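Local coordinates for putative aminooxidase (PDB 2BAC), which probably isomerises double bonds of polyunsaturated fatty acids with the help of bound FAD, holding the fatty acid in a buried pocket, at residues G308-Y313 with I325-L330; R88-E93 with S295-D300; Y170-N175 with M302-L307; E290-S295 with F355-E360. All coordinates share one frame; numbering follows the deposited sequence.

Contact 1: residues G308-Y313 with I325-L330. With ODT ((11E,13E,15Z)-octadeca-11,13,15-trienoic acid), chain E.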
# COMPACT_ATOMS: atom_id res chain seq x y z
N GLY A 308 5.08 -16.92 6.12
CA GLY A 308 6.05 -17.34 5.09
C GLY A 308 5.46 -18.22 4.00
O GLY A 308 6.04 -18.34 2.92
N HIS A 309 4.32 -18.86 4.28
CA HIS A 309 3.56 -19.62 3.27
C HIS A 309 2.79 -18.71 2.33
O HIS A 309 2.48 -17.57 2.65
CB HIS A 309 2.57 -20.57 3.93
CG HIS A 309 3.19 -21.81 4.48
ND1 HIS A 309 3.48 -22.90 3.69
CD2 HIS A 309 3.58 -22.13 5.74
CE1 HIS A 309 4.04 -23.84 4.44
NE2 HIS A 309 4.12 -23.39 5.68
N VAL A 310 2.47 -19.25 1.16
CA VAL A 310 1.68 -18.55 0.15
C VAL A 310 0.21 -18.38 0.60
O VAL A 310 -0.50 -19.35 0.90
CB VAL A 310 1.81 -19.25 -1.22
CG1 VAL A 310 1.01 -18.53 -2.30
CG2 VAL A 310 3.26 -19.35 -1.59
N MET A 311 -0.21 -17.12 0.64
CA MET A 311 -1.53 -16.72 1.10
C MET A 311 -2.49 -16.50 -0.06
O MET A 311 -3.70 -16.65 0.11
CB MET A 311 -1.40 -15.42 1.90
CG MET A 311 -0.45 -15.51 3.08
SD MET A 311 -0.51 -14.03 4.09
CE MET A 311 0.34 -12.85 3.05
N VAL A 312 -1.95 -16.14 -1.22
CA VAL A 312 -2.76 -15.91 -2.43
C VAL A 312 -1.85 -15.97 -3.67
O VAL A 312 -0.64 -15.77 -3.57
CB VAL A 312 -3.46 -14.52 -2.38
CG1 VAL A 312 -2.40 -13.41 -2.29
CG2 VAL A 312 -4.40 -14.30 -3.59
N TYR A 313 -2.41 -16.29 -4.83
CA TYR A 313 -1.65 -16.19 -6.08
C TYR A 313 -2.53 -15.68 -7.20
O TYR A 313 -3.74 -15.89 -7.18
CB TYR A 313 -0.99 -17.51 -6.48
CG TYR A 313 -1.94 -18.68 -6.66
CD1 TYR A 313 -2.68 -18.84 -7.82
CD2 TYR A 313 -2.09 -19.61 -5.64
CE1 TYR A 313 -3.56 -19.92 -7.95
CE2 TYR A 313 -2.93 -20.69 -5.78
CZ TYR A 313 -3.67 -20.85 -6.92
OH TYR A 313 -4.52 -21.94 -7.00
N ILE A 325 2.40 -16.36 -13.27
CA ILE A 325 1.60 -16.41 -12.06
C ILE A 325 2.43 -15.89 -10.90
O ILE A 325 3.50 -16.44 -10.60
CB ILE A 325 1.16 -17.86 -11.70
CG1 ILE A 325 0.36 -18.49 -12.84
CG2 ILE A 325 0.40 -17.83 -10.37
CD1 ILE A 325 -0.93 -17.76 -13.16
N THR A 326 1.94 -14.84 -10.25
CA THR A 326 2.63 -14.26 -9.10
C THR A 326 2.05 -14.82 -7.82
O THR A 326 0.84 -14.99 -7.69
CB THR A 326 2.58 -12.70 -9.07
OG1 THR A 326 1.28 -12.23 -9.49
CG2 THR A 326 3.70 -12.12 -9.97
N THR A 327 2.96 -15.16 -6.89
CA THR A 327 2.61 -15.63 -5.55
C THR A 327 2.92 -14.57 -4.52
O THR A 327 3.83 -13.75 -4.72
CB THR A 327 3.39 -16.90 -5.19
OG1 THR A 327 4.80 -16.61 -5.12
CG2 THR A 327 3.06 -18.05 -6.19
N TYR A 328 2.18 -14.61 -3.40
CA TYR A 328 2.28 -13.59 -2.34
C TYR A 328 2.40 -14.19 -0.94
O TYR A 328 1.57 -15.02 -0.53
CB TYR A 328 1.08 -12.64 -2.41
CG TYR A 328 0.92 -12.03 -3.79
CD1 TYR A 328 1.44 -10.78 -4.08
CD2 TYR A 328 0.32 -12.76 -4.82
CE1 TYR A 328 1.33 -10.23 -5.36
CE2 TYR A 328 0.21 -12.23 -6.11
CZ TYR A 328 0.72 -10.97 -6.37
OH TYR A 328 0.60 -10.47 -7.65
N LEU A 329 3.43 -13.76 -0.20
CA LEU A 329 3.68 -14.24 1.17
C LEU A 329 4.29 -13.14 2.06
O LEU A 329 4.90 -12.19 1.57
CB LEU A 329 4.60 -15.48 1.15
CG LEU A 329 6.06 -15.35 0.67
CD1 LEU A 329 6.98 -14.97 1.81
CD2 LEU A 329 6.55 -16.66 0.01
N LEU A 330 4.12 -13.29 3.37
CA LEU A 330 4.71 -12.36 4.33
C LEU A 330 5.85 -13.01 5.09
O LEU A 330 5.77 -14.18 5.47
CB LEU A 330 3.64 -11.86 5.31
CG LEU A 330 2.96 -10.53 4.95
CD1 LEU A 330 1.84 -10.22 5.96
CD2 LEU A 330 3.97 -9.36 4.89
O1 ODT E . -9.43 -11.86 -5.60
C1 ODT E . -9.56 -11.98 -6.83
O2 ODT E . -10.68 -12.13 -7.38
C2 ODT E . -8.30 -11.91 -7.64
C3 ODT E . -7.17 -11.49 -6.71
C4 ODT E . -5.81 -11.97 -7.19
C5 ODT E . -4.83 -12.02 -6.03
C6 ODT E . -3.90 -10.83 -6.11
C7 ODT E . -3.14 -10.58 -4.83
C8 ODT E . -3.18 -9.10 -4.49
C9 ODT E . -1.87 -8.77 -3.82
C10 ODT E . -1.77 -7.46 -3.04
C11 ODT E . -2.91 -6.46 -3.09
C12 ODT E . -2.65 -5.41 -2.32
C13 ODT E . -3.46 -4.23 -2.07
C14 ODT E . -4.64 -3.95 -2.58
C15 ODT E . -5.23 -2.68 -2.15
C16 ODT E . -6.43 -2.27 -2.58
C17 ODT E . -7.30 -3.04 -3.55
C18 ODT E . -8.59 -2.28 -3.81
O HOH W 1 2.86 -15.64 4.36

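Contact 2: residues R88-E93 with S295-D300. With ODT ((11E,13E,15Z)-octadeca-11,13,15-trienoic acid), chain E.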
# COMPACT_ATOMS: atom_id res chain seq x y z
N ARG A 88 -11.82 -15.44 -8.11
CA ARG A 88 -11.12 -16.16 -7.05
C ARG A 88 -11.83 -17.43 -6.59
O ARG A 88 -13.05 -17.50 -6.56
CB ARG A 88 -10.95 -15.26 -5.81
CG ARG A 88 -12.27 -14.78 -5.17
CD ARG A 88 -12.01 -13.85 -4.01
NE ARG A 88 -11.81 -12.45 -4.40
CZ ARG A 88 -12.77 -11.51 -4.47
NH1 ARG A 88 -14.05 -11.76 -4.16
NH2 ARG A 88 -12.44 -10.27 -4.86
N GLU A 89 -11.04 -18.42 -6.21
CA GLU A 89 -11.48 -19.53 -5.40
C GLU A 89 -10.70 -19.55 -4.07
O GLU A 89 -9.71 -18.83 -3.90
CB GLU A 89 -11.25 -20.83 -6.14
CG GLU A 89 -9.75 -21.22 -6.30
CD GLU A 89 -9.57 -22.48 -7.09
OE1 GLU A 89 -10.62 -23.08 -7.47
OE2 GLU A 89 -8.40 -22.88 -7.35
N PHE A 90 -11.12 -20.43 -3.16
CA PHE A 90 -10.49 -20.57 -1.85
C PHE A 90 -9.95 -21.96 -1.63
O PHE A 90 -10.63 -22.94 -1.93
CB PHE A 90 -11.48 -20.22 -0.74
CG PHE A 90 -11.82 -18.78 -0.70
CD1 PHE A 90 -11.06 -17.91 0.07
CD2 PHE A 90 -12.87 -18.28 -1.44
CE1 PHE A 90 -11.36 -16.57 0.12
CE2 PHE A 90 -13.17 -16.94 -1.42
CZ PHE A 90 -12.41 -16.08 -0.63
N LEU A 91 -8.74 -22.03 -1.09
CA LEU A 91 -8.01 -23.27 -0.88
C LEU A 91 -7.69 -23.43 0.60
O LEU A 91 -7.42 -22.44 1.29
CB LEU A 91 -6.68 -23.28 -1.64
CG LEU A 91 -6.68 -23.02 -3.16
CD1 LEU A 91 -5.27 -23.17 -3.70
CD2 LEU A 91 -7.66 -23.92 -3.91
N HIS A 92 -7.71 -24.67 1.08
CA HIS A 92 -7.09 -24.99 2.36
C HIS A 92 -5.58 -25.11 2.13
O HIS A 92 -5.12 -25.15 0.98
CB HIS A 92 -7.67 -26.29 2.93
CG HIS A 92 -9.04 -26.13 3.49
ND1 HIS A 92 -9.34 -25.25 4.51
CD2 HIS A 92 -10.21 -26.74 3.17
CE1 HIS A 92 -10.63 -25.32 4.79
NE2 HIS A 92 -11.18 -26.22 3.99
N GLU A 93 -4.81 -25.16 3.21
CA GLU A 93 -3.35 -25.26 3.07
C GLU A 93 -2.85 -26.57 2.39
O GLU A 93 -1.70 -26.63 1.91
CB GLU A 93 -2.67 -25.01 4.41
CG GLU A 93 -2.98 -26.01 5.52
CD GLU A 93 -2.41 -25.55 6.84
OE1 GLU A 93 -1.57 -26.25 7.43
OE2 GLU A 93 -2.77 -24.44 7.27
N SER A 295 -7.78 -17.33 -9.77
CA SER A 295 -6.88 -16.95 -8.68
C SER A 295 -7.27 -17.70 -7.42
O SER A 295 -8.43 -18.07 -7.25
CB SER A 295 -6.90 -15.44 -8.46
OG SER A 295 -6.33 -14.79 -9.60
N GLY A 296 -6.30 -17.94 -6.54
CA GLY A 296 -6.53 -18.73 -5.33
C GLY A 296 -6.02 -18.04 -4.07
O GLY A 296 -4.87 -17.60 -4.03
N TYR A 297 -6.92 -17.93 -3.08
CA TYR A 297 -6.64 -17.44 -1.73
C TYR A 297 -6.59 -18.64 -0.81
O TYR A 297 -7.31 -19.60 -1.03
CB TYR A 297 -7.77 -16.56 -1.21
CG TYR A 297 -7.85 -15.20 -1.83
CD1 TYR A 297 -7.60 -14.05 -1.07
CD2 TYR A 297 -8.18 -15.05 -3.18
CE1 TYR A 297 -7.69 -12.79 -1.63
CE2 TYR A 297 -8.24 -13.79 -3.76
CZ TYR A 297 -7.99 -12.66 -2.98
OH TYR A 297 -8.06 -11.41 -3.54
N VAL A 298 -5.76 -18.55 0.23
CA VAL A 298 -5.57 -19.63 1.22
C VAL A 298 -5.68 -19.04 2.64
O VAL A 298 -4.67 -18.73 3.28
CB VAL A 298 -4.19 -20.35 1.00
CG1 VAL A 298 -4.08 -21.64 1.85
CG2 VAL A 298 -3.96 -20.65 -0.50
N PRO A 299 -6.92 -18.85 3.11
CA PRO A 299 -7.12 -18.39 4.50
C PRO A 299 -6.31 -19.12 5.60
O PRO A 299 -5.81 -18.47 6.52
CB PRO A 299 -8.64 -18.54 4.70
CG PRO A 299 -9.22 -18.40 3.28
CD PRO A 299 -8.19 -18.98 2.36
N ASP A 300 -6.16 -20.44 5.49
CA ASP A 300 -5.28 -21.18 6.42
C ASP A 300 -3.87 -20.60 6.52
O ASP A 300 -3.25 -20.65 7.59
CB ASP A 300 -5.14 -22.66 6.00
CG ASP A 300 -6.40 -23.48 6.22
OD1 ASP A 300 -7.27 -23.09 7.02
OD2 ASP A 300 -6.53 -24.53 5.58
O1 ODT E . -9.43 -11.86 -5.60
C1 ODT E . -9.56 -11.98 -6.83
O2 ODT E . -10.68 -12.13 -7.38
C2 ODT E . -8.30 -11.91 -7.64
C3 ODT E . -7.17 -11.49 -6.71
C4 ODT E . -5.81 -11.97 -7.19
C5 ODT E . -4.83 -12.02 -6.03
C6 ODT E . -3.90 -10.83 -6.11
C7 ODT E . -3.14 -10.58 -4.83
C8 ODT E . -3.18 -9.10 -4.49
C9 ODT E . -1.87 -8.77 -3.82
C10 ODT E . -1.77 -7.46 -3.04
C11 ODT E . -2.91 -6.46 -3.09
C12 ODT E . -2.65 -5.41 -2.32
C13 ODT E . -3.46 -4.23 -2.07
C14 ODT E . -4.64 -3.95 -2.58
C15 ODT E . -5.23 -2.68 -2.15
C16 ODT E . -6.43 -2.27 -2.58
C17 ODT E . -7.30 -3.04 -3.55
C18 ODT E . -8.59 -2.28 -3.81
O HOH W 2 -7.98 -22.01 3.84

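Contact 3: residues Y170-N175 with M302-L307. With ODT ((11E,13E,15Z)-octadeca-11,13,15-trienoic acid), chain E; SO4 (sulfate ion), chain C.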
# COMPACT_ATOMS: atom_id res chain seq x y z
N TYR A 170 -0.72 -6.75 4.32
CA TYR A 170 -0.88 -5.68 5.31
C TYR A 170 -0.74 -6.12 6.78
O TYR A 170 -0.83 -5.28 7.69
CB TYR A 170 -2.21 -4.97 5.07
CG TYR A 170 -2.23 -4.18 3.78
CD1 TYR A 170 -1.32 -3.12 3.57
CD2 TYR A 170 -3.15 -4.46 2.77
CE1 TYR A 170 -1.33 -2.39 2.37
CE2 TYR A 170 -3.18 -3.73 1.58
CZ TYR A 170 -2.26 -2.69 1.39
OH TYR A 170 -2.29 -1.97 0.22
N GLY A 171 -0.52 -7.41 7.03
CA GLY A 171 -0.27 -7.88 8.37
C GLY A 171 -1.48 -8.55 8.98
O GLY A 171 -2.44 -8.87 8.29
N HIS A 172 -1.41 -8.75 10.30
CA HIS A 172 -2.32 -9.63 11.00
C HIS A 172 -3.13 -8.90 12.05
O HIS A 172 -2.63 -8.02 12.75
CB HIS A 172 -1.51 -10.76 11.64
CG HIS A 172 -0.89 -11.66 10.63
ND1 HIS A 172 0.27 -11.33 9.95
CD2 HIS A 172 -1.30 -12.85 10.11
CE1 HIS A 172 0.56 -12.29 9.09
NE2 HIS A 172 -0.38 -13.22 9.17
N PHE A 173 -4.39 -9.32 12.15
CA PHE A 173 -5.38 -8.64 13.02
C PHE A 173 -5.10 -8.75 14.51
O PHE A 173 -5.67 -8.01 15.30
CB PHE A 173 -6.79 -9.19 12.74
CG PHE A 173 -7.33 -8.88 11.37
CD1 PHE A 173 -8.26 -9.74 10.78
CD2 PHE A 173 -6.95 -7.73 10.69
CE1 PHE A 173 -8.80 -9.47 9.53
CE2 PHE A 173 -7.49 -7.44 9.42
CZ PHE A 173 -8.42 -8.31 8.85
N ASP A 174 -4.24 -9.68 14.91
CA ASP A 174 -3.82 -9.75 16.32
C ASP A 174 -3.09 -8.48 16.75
O ASP A 174 -3.02 -8.20 17.93
CB ASP A 174 -2.96 -11.00 16.61
CG ASP A 174 -1.67 -11.06 15.76
OD1 ASP A 174 -1.69 -11.71 14.71
OD2 ASP A 174 -0.63 -10.50 16.15
N ASN A 175 -2.58 -7.69 15.80
CA ASN A 175 -1.74 -6.54 16.15
C ASN A 175 -1.90 -5.25 15.33
O ASN A 175 -1.58 -4.16 15.83
CB ASN A 175 -0.25 -6.97 16.17
CG ASN A 175 0.25 -7.38 14.79
OD1 ASN A 175 0.71 -6.54 14.03
ND2 ASN A 175 0.18 -8.66 14.47
N MET A 302 -2.98 -17.56 6.09
CA MET A 302 -3.03 -16.20 6.60
C MET A 302 -2.94 -16.16 8.12
O MET A 302 -2.93 -15.08 8.71
CB MET A 302 -4.33 -15.53 6.15
CG MET A 302 -4.53 -15.45 4.65
SD MET A 302 -6.11 -14.67 4.28
CE MET A 302 -6.45 -15.21 2.59
N ARG A 303 -2.90 -17.33 8.76
CA ARG A 303 -2.68 -17.41 10.19
C ARG A 303 -1.20 -17.09 10.50
O ARG A 303 -0.32 -17.47 9.71
CB ARG A 303 -3.04 -18.80 10.72
CG ARG A 303 -4.52 -19.11 10.70
CD ARG A 303 -4.81 -20.50 11.32
NE ARG A 303 -4.45 -21.60 10.42
CZ ARG A 303 -3.53 -22.54 10.65
NH1 ARG A 303 -2.83 -22.57 11.78
NH2 ARG A 303 -3.30 -23.47 9.74
N PRO A 304 -0.93 -16.38 11.61
CA PRO A 304 0.47 -16.09 12.02
C PRO A 304 1.35 -17.35 12.14
O PRO A 304 2.54 -17.32 11.84
CB PRO A 304 0.29 -15.40 13.38
CG PRO A 304 -1.08 -14.77 13.29
CD PRO A 304 -1.90 -15.77 12.54
N GLU A 305 0.72 -18.46 12.49
CA GLU A 305 1.39 -19.74 12.62
C GLU A 305 1.84 -20.29 11.26
O GLU A 305 2.60 -21.26 11.19
CB GLU A 305 0.44 -20.74 13.31
CG GLU A 305 -0.06 -20.28 14.71
CD GLU A 305 -1.22 -19.25 14.71
OE1 GLU A 305 -1.91 -19.10 13.70
OE2 GLU A 305 -1.45 -18.59 15.75
N ARG A 306 1.36 -19.69 10.18
CA ARG A 306 1.66 -20.14 8.81
C ARG A 306 2.44 -19.06 8.05
O ARG A 306 2.48 -19.06 6.82
CB ARG A 306 0.36 -20.47 8.10
CG ARG A 306 -0.41 -21.58 8.77
CD ARG A 306 0.22 -22.95 8.52
NE ARG A 306 0.20 -23.30 7.10
CZ ARG A 306 0.87 -24.31 6.56
NH1 ARG A 306 1.64 -25.10 7.31
NH2 ARG A 306 0.78 -24.53 5.25
N LEU A 307 3.09 -18.17 8.80
CA LEU A 307 3.87 -17.07 8.23
C LEU A 307 4.94 -17.58 7.27
O LEU A 307 5.65 -18.51 7.57
CB LEU A 307 4.53 -16.26 9.37
CG LEU A 307 5.24 -14.97 8.96
CD1 LEU A 307 4.21 -13.84 8.80
CD2 LEU A 307 6.34 -14.60 9.97
O1 ODT E . -9.43 -11.86 -5.60
C1 ODT E . -9.56 -11.98 -6.83
O2 ODT E . -10.68 -12.13 -7.38
C2 ODT E . -8.30 -11.91 -7.64
C3 ODT E . -7.17 -11.49 -6.71
C4 ODT E . -5.81 -11.97 -7.19
C5 ODT E . -4.83 -12.02 -6.03
C6 ODT E . -3.90 -10.83 -6.11
C7 ODT E . -3.14 -10.58 -4.83
C8 ODT E . -3.18 -9.10 -4.49
C9 ODT E . -1.87 -8.77 -3.82
C10 ODT E . -1.77 -7.46 -3.04
C11 ODT E . -2.91 -6.46 -3.09
C12 ODT E . -2.65 -5.41 -2.32
C13 ODT E . -3.46 -4.23 -2.07
C14 ODT E . -4.64 -3.95 -2.58
C15 ODT E . -5.23 -2.68 -2.15
C16 ODT E . -6.43 -2.27 -2.58
C17 ODT E . -7.30 -3.04 -3.55
C18 ODT E . -8.59 -2.28 -3.81
S SO4 C . 3.17 -28.00 5.24
O1 SO4 C . 2.16 -27.31 4.44
O2 SO4 C . 2.95 -27.82 6.68
O3 SO4 C . 3.12 -29.43 4.94
O4 SO4 C . 4.49 -27.47 4.92
O HOH W 3 0.41 -15.71 7.73

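Contact 4: residues E290-S295 with F355-E360. With ODT ((11E,13E,15Z)-octadeca-11,13,15-trienoic acid), chain E.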
# COMPACT_ATOMS: atom_id res chain seq x y z
N GLU A 290 0.24 -27.03 -15.14
CA GLU A 290 -1.13 -27.10 -14.68
C GLU A 290 -1.60 -25.69 -14.32
O GLU A 290 -1.91 -25.36 -13.17
CB GLU A 290 -1.26 -28.05 -13.49
CG GLU A 290 -0.68 -29.43 -13.76
CD GLU A 290 -0.42 -30.15 -12.47
OE1 GLU A 290 -1.37 -30.24 -11.64
OE2 GLU A 290 0.73 -30.61 -12.26
N TYR A 291 -1.61 -24.86 -15.35
CA TYR A 291 -1.95 -23.45 -15.20
C TYR A 291 -3.28 -23.31 -14.50
O TYR A 291 -4.24 -23.97 -14.89
CB TYR A 291 -2.04 -22.85 -16.59
CG TYR A 291 -1.96 -21.37 -16.67
CD1 TYR A 291 -0.81 -20.70 -16.27
CD2 TYR A 291 -3.00 -20.63 -17.21
CE1 TYR A 291 -0.71 -19.35 -16.38
CE2 TYR A 291 -2.90 -19.26 -17.33
CZ TYR A 291 -1.75 -18.63 -16.91
OH TYR A 291 -1.64 -17.28 -17.01
N PRO A 292 -3.35 -22.49 -13.45
CA PRO A 292 -4.65 -22.24 -12.83
C PRO A 292 -5.66 -21.63 -13.80
O PRO A 292 -5.26 -21.05 -14.82
CB PRO A 292 -4.34 -21.28 -11.66
CG PRO A 292 -2.88 -20.99 -11.69
CD PRO A 292 -2.23 -21.81 -12.76
N THR A 293 -6.95 -21.80 -13.50
CA THR A 293 -8.03 -21.24 -14.31
C THR A 293 -8.62 -19.99 -13.64
O THR A 293 -9.47 -19.31 -14.20
CB THR A 293 -9.19 -22.27 -14.52
OG1 THR A 293 -9.61 -22.81 -13.25
CG2 THR A 293 -8.76 -23.41 -15.43
N ILE A 294 -8.12 -19.72 -12.43
CA ILE A 294 -8.67 -18.76 -11.53
C ILE A 294 -7.63 -18.46 -10.44
O ILE A 294 -6.67 -19.24 -10.24
CB ILE A 294 -9.98 -19.33 -10.92
CG1 ILE A 294 -10.79 -18.25 -10.17
CG2 ILE A 294 -9.69 -20.55 -10.03
CD1 ILE A 294 -12.29 -18.63 -10.01
N SER A 295 -7.78 -17.33 -9.77
CA SER A 295 -6.88 -16.95 -8.68
C SER A 295 -7.27 -17.70 -7.42
O SER A 295 -8.43 -18.07 -7.25
CB SER A 295 -6.90 -15.44 -8.46
OG SER A 295 -6.33 -14.79 -9.60
N PHE A 355 -0.90 -27.10 -4.11
CA PHE A 355 -2.12 -26.53 -4.70
C PHE A 355 -2.43 -27.12 -6.08
O PHE A 355 -3.51 -26.88 -6.62
CB PHE A 355 -2.03 -25.00 -4.82
CG PHE A 355 -1.74 -24.26 -3.51
CD1 PHE A 355 -2.03 -24.83 -2.27
CD2 PHE A 355 -1.20 -22.97 -3.55
CE1 PHE A 355 -1.77 -24.13 -1.10
CE2 PHE A 355 -0.94 -22.27 -2.38
CZ PHE A 355 -1.22 -22.84 -1.16
N GLY A 356 -1.48 -27.87 -6.63
CA GLY A 356 -1.63 -28.50 -7.93
C GLY A 356 -1.21 -27.60 -9.08
O GLY A 356 -1.66 -27.79 -10.17
N HIS A 357 -0.35 -26.62 -8.82
CA HIS A 357 0.08 -25.68 -9.87
C HIS A 357 1.58 -25.51 -9.71
O HIS A 357 2.06 -24.40 -9.40
CB HIS A 357 -0.65 -24.34 -9.75
CG HIS A 357 -2.14 -24.48 -9.65
ND1 HIS A 357 -2.91 -25.02 -10.65
CD2 HIS A 357 -3.00 -24.17 -8.64
CE1 HIS A 357 -4.18 -25.02 -10.28
NE2 HIS A 357 -4.26 -24.51 -9.06
N PRO A 358 2.33 -26.62 -9.89
CA PRO A 358 3.74 -26.62 -9.56
C PRO A 358 4.51 -25.60 -10.37
O PRO A 358 4.13 -25.27 -11.50
CB PRO A 358 4.19 -28.05 -9.88
CG PRO A 358 3.07 -28.73 -10.55
CD PRO A 358 1.86 -27.93 -10.37
N VAL A 359 5.57 -25.09 -9.78
CA VAL A 359 6.35 -24.04 -10.39
C VAL A 359 7.43 -24.70 -11.23
O VAL A 359 8.15 -25.54 -10.74
CB VAL A 359 6.97 -23.13 -9.32
CG1 VAL A 359 7.92 -22.08 -9.94
CG2 VAL A 359 5.87 -22.47 -8.52
N GLU A 360 7.50 -24.31 -12.50
CA GLU A 360 8.57 -24.71 -13.39
C GLU A 360 9.74 -23.73 -13.27
O GLU A 360 10.89 -24.12 -13.47
CB GLU A 360 8.12 -24.64 -14.85
CG GLU A 360 7.14 -25.68 -15.27
CD GLU A 360 6.67 -25.45 -16.72
OE1 GLU A 360 6.60 -24.27 -17.15
OE2 GLU A 360 6.39 -26.45 -17.43
O1 ODT E . -9.43 -11.86 -5.60
C1 ODT E . -9.56 -11.98 -6.83
O2 ODT E . -10.68 -12.13 -7.38
C2 ODT E . -8.30 -11.91 -7.64
C3 ODT E . -7.17 -11.49 -6.71
C4 ODT E . -5.81 -11.97 -7.19
C5 ODT E . -4.83 -12.02 -6.03
C6 ODT E . -3.90 -10.83 -6.11
C7 ODT E . -3.14 -10.58 -4.83
C8 ODT E . -3.18 -9.10 -4.49
C9 ODT E . -1.87 -8.77 -3.82
C10 ODT E . -1.77 -7.46 -3.04
C11 ODT E . -2.91 -6.46 -3.09
C12 ODT E . -2.65 -5.41 -2.32
C13 ODT E . -3.46 -4.23 -2.07
C14 ODT E . -4.64 -3.95 -2.58
C15 ODT E . -5.23 -2.68 -2.15
C16 ODT E . -6.43 -2.27 -2.58
C17 ODT E . -7.30 -3.04 -3.55
C18 ODT E . -8.59 -2.28 -3.81

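Contact 1: residues G308-Y313 with I325-L330
V312 packs its CG1 methyl against Y328, 3.6 Å from CB. With chi1 at 60°, CG1 sits between the backbone N and the carbonyl carbon, which leaves CG2, anti to N, to meet the trienoic acid at its C5 (3.4 Å). The Y328 ring takes the same ligand over one face, with C9 lying 3.8 Å above its plane, while V312 O lies at the ring edge. Two backbone bonds run alongside: M311 N to Y328 O is straight (3.0 Å, 172°), whereas Y328 N to V312 O is bent (3.1 Å, 138°). Beyond them, M311 CE reaches L330 CG at 4.0 Å, and a water accepts from L330 N and donates to H309 O. H309 is itself held by D351. Y328 also touches FAD. The hairpin lies between strands 295-297 and 277-288 of the mixed sheet, and on the face bearing Y313 and T327 it is packed by helix 341-355, through F355 and V348.

Contact 2: residues R88-E93 with S295-D300
R88-L91 and S295-Y297 run side by side as parallel strands, stitched by three backbone bonds. E89 N gives to S295 O (2.8 Å), E89 O takes from Y297 N (3.0 Å), and L91 N gives to Y297 O (2.8 Å).

At each end two donors converge on a single oxygen. R88 NE (2.7 Å) and Y297 OH (2.5 Å) both donate to carboxylate oxygen O1 of the fatty acid, which lies in the guanidinium plane. That plane stands nearly perpendicular to the Y297 ring, 86° apart, and R88 reaches the oxygen by bending at chi3 (85°). NH2 of the arginine is tied to F193 O. At the far end D300 OD2 accepts from H92 ND1 (3.1 Å), which comes from the syn side but 33° out of the carboxylate plane, and from E93 N (3.0 Å) along its anti lone pair. E93 sends its own carboxylate to R303 and R306.

Apolar contacts fill in between. F90 CD1 meets P299 CG at 3.7 Å, the proline coming in at the ring edge, while Y297 CB approaches obliquely.

An arginine and a tyrosine converging on one carboxylate oxygen, from neighbouring strands of a mixed sheet, form the head-group end of the fatty-acid site in this amine oxidase-type fold.

Contact 3: residues Y170-N175 with M302-L307
H172 and P304 bring together two loops of the amine oxidase-type fold: the one leaving helix 166-170, with G171 as the first non-helical residue, and the one between strands 295-297 and 312-315, which makes a short 3-10 turn at P304-E305. The H172 imidazole is the piece that bridges them. Its CD2 carbon comes to 3.1 Å from M302 O, close to the ring plane, and to 3.7 Å from P304 CG, the histidine and proline side chains running antiparallel alongside one another. CE1 meets L307 CD1 at 4.0 Å. A water in the ring plane links H172 NE2 (3.0 Å) to R303 O, to which it donates at 2.7 Å, so the imidazole is tied to the turn through solvent as well as by packing. H333 meets the same ring edge-to-face.

Just before this loop, Y170 OH lies 3.4 Å from C13 of the trienoic acid, in its unsaturated part. On the other loop, the end of the R306 side chain leads away from 170-175 and holds a sulfate, probably from the crystallisation liquor, with NH1 and NH2.

D174 OD1 touches P304 CG at 3.4 Å and is hydrogen-bonded to H333. Its partner oxygen OD2 receives N175 ND2 at 2.6 Å, a straight bond that arrives from above the carboxylate plane.

Contact 4: residues E290-S295 with F355-E360
E290 and H357 meet in a surface contact, where the loop after strand 277-288 lies against the short link between helix 341-355 and strand 359-373. G356 ends that helix in a Schellman motif, and H357 follows directly. Its ND1 donates to E290 O at 2.7 Å with an angle of 160°, the acceptor lying near the ring plane. P292 lies over one face of the ring: its CB rests 4.0 Å from the ring centroid, only 11° off the normal, a CH-pi contact over the middle of the face. The in-plane bond and the proline over the face should limit rotation of the imidazole. The E290 side chain lies transverse to the P358 ring, OE2 standing 3.5 Å from P358 CG. A backbone hydrogen bond between P358 and K289 and a salt bridge from E360 to K289 extend the joint.

Because a backbone carbonyl can only accept, ND1 of H357 must carry a proton; the E290 carboxylate is too distant from ND1 for direct contact.

In the fold
Contacts 1, 2 and 4 touch one another around the mixed sheet. Contact 3 touches contacts 1 and 2 but not contact 4, whose centre is about 24 Å away and whose nearest atoms are about 7 Å off. Contacts 1 and 2 have centres about 10 Å apart and share the strand boundary where M311 O meets V298 N at 2.8 Å. Contact 4 shares S295 with contact 2, and its F355 packs against V298 and L91. E93 OE2 ties contact 2 to contact 3 through R303 NH2 at 2.7 Å. Contact 2 holds the fatty acid's carboxylate; C5 to C9 pass V312 and Y328, which also touches FAD, and Y170 meets the unsaturated part. The E290-H357 joint lies away from this pocket.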